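Local coordinates for histidine--tRNA ligase (Staphylococcus aureus, PDB 1QE0), which attaches L-histidine to its cognate tRNA at the expense of ATP, as a homodimeric class II aminoacyl-tRNA synthetase, at residues S196-H199 with T200-R204; E407-E410 with L411-V415. All coordinates share one frame; numbering follows the deposited sequence.

Interaction 1 of 2, residues S196-H199 with T200-R204. Unlike the reference sequence in segment 200-204: D201 (reference Asn).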
loop_
_atom_site.group_PDB
_atom_site.type_symbol
_atom_site.label_atom_id
_atom_site.label_comp_id
_atom_site.label_asym_id
_atom_site.label_seq_id
_atom_site.Cartn_x
_atom_site.Cartn_y
_atom_site.Cartn_z
ATOM N N SER A 196 -21.211 19.175 32.722
ATOM C CA SER A 196 -20.978 17.755 33.003
ATOM C C SER A 196 -19.479 17.504 33.075
ATOM O O SER A 196 -18.976 16.935 34.050
ATOM C CB SER A 196 -21.569 16.870 31.896
ATOM O OG SER A 196 -22.985 16.972 31.793
ATOM N N ARG A 197 -18.772 18.040 32.082
ATOM C CA ARG A 197 -17.331 17.880 31.937
ATOM C C ARG A 197 -16.402 18.380 33.032
ATOM O O ARG A 197 -15.217 18.069 33.001
ATOM C CB ARG A 197 -16.873 18.468 30.615
ATOM C CG ARG A 197 -17.611 17.976 29.394
ATOM C CD ARG A 197 -16.673 18.109 28.185
ATOM N NE ARG A 197 -17.326 18.156 26.875
ATOM C CZ ARG A 197 -17.751 19.276 26.294
ATOM N NH1 ARG A 197 -17.610 20.453 26.907
ATOM N NH2 ARG A 197 -18.246 19.231 25.062
ATOM N N LEU A 198 -16.880 19.167 33.985
ATOM C CA LEU A 198 -15.963 19.637 35.032
ATOM C C LEU A 198 -15.450 18.430 35.785
ATOM O O LEU A 198 -14.250 18.235 35.980
ATOM C CB LEU A 198 -16.675 20.548 36.042
ATOM C CG LEU A 198 -16.059 21.868 36.548
ATOM C CD1 LEU A 198 -16.594 22.130 37.929
ATOM C CD2 LEU A 198 -14.550 21.849 36.603
ATOM N N HIS A 199 -16.392 17.574 36.133
ATOM C CA HIS A 199 -16.090 16.399 36.916
ATOM C C HIS A 199 -15.455 15.181 36.276
ATOM O O HIS A 199 -14.943 14.327 36.989
ATOM C CB HIS A 199 -17.310 16.027 37.746
ATOM C CG HIS A 199 -17.467 16.907 38.936
ATOM N ND1 HIS A 199 -17.974 18.182 38.856
ATOM C CD2 HIS A 199 -17.007 16.763 40.205
ATOM C CE1 HIS A 199 -17.810 18.797 40.011
ATOM N NE2 HIS A 199 -17.225 17.955 40.848
ATOM N N THR A 200 -15.480 15.074 34.955
ATOM C CA THR A 200 -14.861 13.923 34.345
ATOM C C THR A 200 -13.512 14.312 33.767
ATOM O O THR A 200 -12.551 13.553 33.843
ATOM C CB THR A 200 -15.770 13.317 33.323
ATOM O OG1 THR A 200 -16.242 14.345 32.445
ATOM C CG2 THR A 200 -16.957 12.664 34.033
ATOM N N ASP A 201 -13.428 15.508 33.202
ATOM C CA ASP A 201 -12.179 16.011 32.643
ATOM C C ASP A 201 -12.380 17.451 32.220
ATOM O O ASP A 201 -12.769 17.730 31.099
ATOM C CB ASP A 201 -11.690 15.150 31.468
ATOM C CG ASP A 201 -12.720 15.029 30.362
ATOM O OD1 ASP A 201 -12.322 14.794 29.190
ATOM O OD2 ASP A 201 -13.927 15.173 30.660
ATOM N N PRO A 202 -12.076 18.386 33.120
ATOM C CA PRO A 202 -12.199 19.828 32.929
ATOM C C PRO A 202 -11.549 20.329 31.646
ATOM O O PRO A 202 -12.055 21.253 31.016
ATOM C CB PRO A 202 -11.488 20.388 34.155
ATOM C CG PRO A 202 -11.625 19.307 35.168
ATOM C CD PRO A 202 -11.366 18.088 34.373
ATOM N N MET A 203 -10.439 19.706 31.249
ATOM C CA MET A 203 -9.701 20.109 30.045
ATOM C C MET A 203 -10.562 20.220 28.819
ATOM O O MET A 203 -10.282 21.021 27.947
ATOM C CB MET A 203 -8.555 19.146 29.754
ATOM C CG MET A 203 -7.662 19.598 28.617
ATOM S SD MET A 203 -6.070 18.743 28.630
ATOM C CE MET A 203 -4.989 20.123 28.458
ATOM N N ARG A 204 -11.614 19.405 28.764
ATOM C CA ARG A 204 -12.544 19.396 27.635
ATOM C C ARG A 204 -13.398 20.641 27.678
ATOM O O ARG A 204 -14.062 20.977 26.702
ATOM C CB ARG A 204 -13.431 18.147 27.679
ATOM C CG ARG A 204 -13.278 17.230 26.493
ATOM C CD ARG A 204 -13.601 18.000 25.243
ATOM N NE ARG A 204 -13.407 17.215 24.026
ATOM C CZ ARG A 204 -14.268 16.310 23.572
ATOM N NH1 ARG A 204 -15.385 16.064 24.258
ATOM N NH2 ARG A 204 -14.064 15.722 22.390
#
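R197 and R204 lie across each other at a slant, and their aliphatic parts make the touch. CD of R197 comes within 3.3 Å of CB of R204. The two guanidinium groups do not stack: their planes stand 80° apart. NE of R197 lies at the edge of the R204 guanidinium, near its plane, 3.9 Å from NH1 of R204. Two like charges this close would probably repel one another. The carbonyl O of R204 lies over one face of the R197 guanidinium. R197 reaches this place with CG anti to its own carbonyl carbon (chi1 -53°) and an extended chain from CG to NE. R204 bends at chi2 (-59°), and its chain passes across CD and NE of R197.

The backbone between them makes a tight turn. It leads from helix 192-196 into the 3-10 segment 202-204, in the loop before helix 231-245, probably part of the insertion between class II motifs 2 and 3 of bacterial histidyl-tRNA synthetases. The N-H of D201 donates to O of R197 at 3.1 Å, an i to i+4 bond. The donor sits above the carbonyl plane, not on a lone pair. P202 has no N-H to give, and its CA-H makes a further contact with the same oxygen. Beside the R197 backbone, OG1 of T200 donates to OD2 of D201 at 3.0 Å. It meets the carboxylate on its anti side, somewhat out of plane. D201 replaces an asparagine of the reference sequence.

L198 and P202 form the apolar side of the turn. Their side chains cross at about a right angle, with CD2 of L198 4.1 Å from CG of P202. Both are buried against V180 of helix 169-183, and P202 also rests on N176 and L179.

Interaction 2 of 2, residues E407-E410 with L411-V415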
loop_
_atom_site.group_PDB
_atom_site.type_symbol
_atom_site.label_atom_id
_atom_site.label_comp_id
_atom_site.label_asym_id
_atom_site.label_seq_id
_atom_site.Cartn_x
_atom_site.Cartn_y
_atom_site.Cartn_z
ATOM N N GLU A 407 19.241 2.226 -35.093
ATOM C CA GLU A 407 20.357 1.309 -34.906
ATOM C C GLU A 407 19.898 0.029 -35.526
ATOM O O GLU A 407 18.812 -0.422 -35.232
ATOM C CB GLU A 407 20.702 1.105 -33.444
ATOM C CG GLU A 407 21.524 2.248 -32.949
ATOM C CD GLU A 407 22.872 1.875 -32.377
ATOM O OE1 GLU A 407 22.891 1.362 -31.248
ATOM O OE2 GLU A 407 23.916 2.158 -32.996
ATOM N N THR A 408 20.682 -0.511 -36.451
ATOM C CA THR A 408 20.325 -1.747 -37.142
ATOM C C THR A 408 20.896 -2.963 -36.420
ATOM O O THR A 408 22.107 -3.032 -36.185
ATOM C CB THR A 408 20.884 -1.744 -38.553
ATOM O OG1 THR A 408 20.635 -0.477 -39.154
ATOM C CG2 THR A 408 20.207 -2.804 -39.378
ATOM N N ILE A 409 20.034 -3.911 -36.052
ATOM C CA ILE A 409 20.493 -5.124 -35.375
ATOM C C ILE A 409 19.738 -6.277 -36.000
ATOM O O ILE A 409 18.813 -6.039 -36.782
ATOM C CB ILE A 409 20.203 -5.102 -33.857
ATOM C CG1 ILE A 409 18.699 -5.083 -33.602
ATOM C CG2 ILE A 409 20.885 -3.916 -33.199
ATOM C CD1 ILE A 409 18.352 -5.372 -32.172
ATOM N N GLU A 410 20.160 -7.513 -35.727
ATOM C CA GLU A 410 19.442 -8.676 -36.259
ATOM C C GLU A 410 18.155 -8.885 -35.406
ATOM O O GLU A 410 18.149 -8.580 -34.203
ATOM C CB GLU A 410 20.331 -9.928 -36.267
ATOM C CG GLU A 410 20.623 -10.509 -34.906
ATOM C CD GLU A 410 21.474 -11.787 -34.960
ATOM O OE1 GLU A 410 20.929 -12.851 -35.359
ATOM O OE2 GLU A 410 22.681 -11.719 -34.577
ATOM N N LEU A 411 17.103 -9.419 -36.015
ATOM C CA LEU A 411 15.849 -9.612 -35.298
ATOM C C LEU A 411 16.036 -10.444 -34.055
ATOM O O LEU A 411 15.470 -10.093 -33.017
ATOM C CB LEU A 411 14.751 -10.135 -36.210
ATOM C CG LEU A 411 13.669 -9.109 -36.508
ATOM C CD1 LEU A 411 13.050 -9.413 -37.816
ATOM C CD2 LEU A 411 12.625 -9.141 -35.455
ATOM N N ASP A 412 16.848 -11.490 -34.120
ATOM C CA ASP A 412 17.104 -12.297 -32.931
ATOM C C ASP A 412 17.596 -11.480 -31.748
ATOM O O ASP A 412 17.159 -11.693 -30.593
ATOM C CB ASP A 412 18.166 -13.361 -33.201
ATOM C CG ASP A 412 17.613 -14.536 -33.977
ATOM O OD1 ASP A 412 17.823 -14.619 -35.191
ATOM O OD2 ASP A 412 16.954 -15.381 -33.379
ATOM N N ALA A 413 18.528 -10.576 -32.003
ATOM C CA ALA A 413 19.056 -9.788 -30.915
ATOM C C ALA A 413 17.968 -9.055 -30.154
ATOM O O ALA A 413 18.084 -8.949 -28.948
ATOM C CB ALA A 413 20.102 -8.833 -31.388
ATOM N N LEU A 414 16.863 -8.665 -30.766
ATOM C CA LEU A 414 15.875 -7.869 -30.053
ATOM C C LEU A 414 15.694 -8.087 -28.534
ATOM O O LEU A 414 15.792 -7.126 -27.795
ATOM C CB LEU A 414 14.535 -7.910 -30.726
ATOM C CG LEU A 414 13.923 -6.548 -31.039
ATOM C CD1 LEU A 414 14.222 -5.578 -29.953
ATOM C CD2 LEU A 414 14.506 -6.028 -32.291
ATOM N N VAL A 415 15.465 -9.291 -28.075
ATOM C CA VAL A 415 15.289 -9.463 -26.634
ATOM C C VAL A 415 16.594 -9.168 -25.906
ATOM O O VAL A 415 16.629 -8.408 -24.959
ATOM C CB VAL A 415 14.732 -10.863 -26.163
ATOM C CG1 VAL A 415 13.416 -10.671 -25.518
ATOM C CG2 VAL A 415 14.515 -11.867 -27.322
#
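I409 meets A413 and L414 through the end of its side chain. Its CD1 lies 4.0 Å from CB of A413 and 3.9 Å from CD2 of L414. The I409 and L414 side chains cross at about a right angle. E410 has its CG between its backbone N and carbonyl carbon (chi1 71°), and the rest of the chain is extended. This places CG 3.9 Å from CB of A413 and carries OE1 to D412, 3.5 Å from its CB. The carboxylates of E410 and D412 are turned 87° apart. E410 OE1 and D412 OD1 are 3.6 Å apart, like charges that probably repel, though both residues are exposed to solvent.

The backbone turns sharply between E410 and A413. N of A413 gives a weak hydrogen bond to O of E410 (3.0 Å), and N of L414 donates to O of L411. N394, in the loop before strand 396-400, bonds to both acidic residues: its OD1 accepts from N of D412, and its ND2 bonds weakly to OE1 of E410.

The turn joins edge strand 406-409 to the C-terminal helix 413-419 of the anticodon-binding domain. I409, L411 and L414 pack on I396 of strand 396-400, while L411 also reaches Y344 of helix 338-353.

Interaction 1 comes first along the chain and interaction 2 near its C-terminus. Their centres are 78 Å apart and their nearest atoms about 61 Å apart, on opposite sides of the chain's centre. They share no helix, strand or sheet. Interaction 1 belongs to the histidyl-tRNA synthetase family region, in a loop between helices 192-196 and 231-245. Interaction 2 belongs to the anticodon-binding domain, where the outermost strand of a five-stranded mixed sheet passes into the last helix. The two turns therefore lie in separate parts of an elongated subunit, consistent with a synthetase that handles aminoacylation and anticodon recognition in different domains.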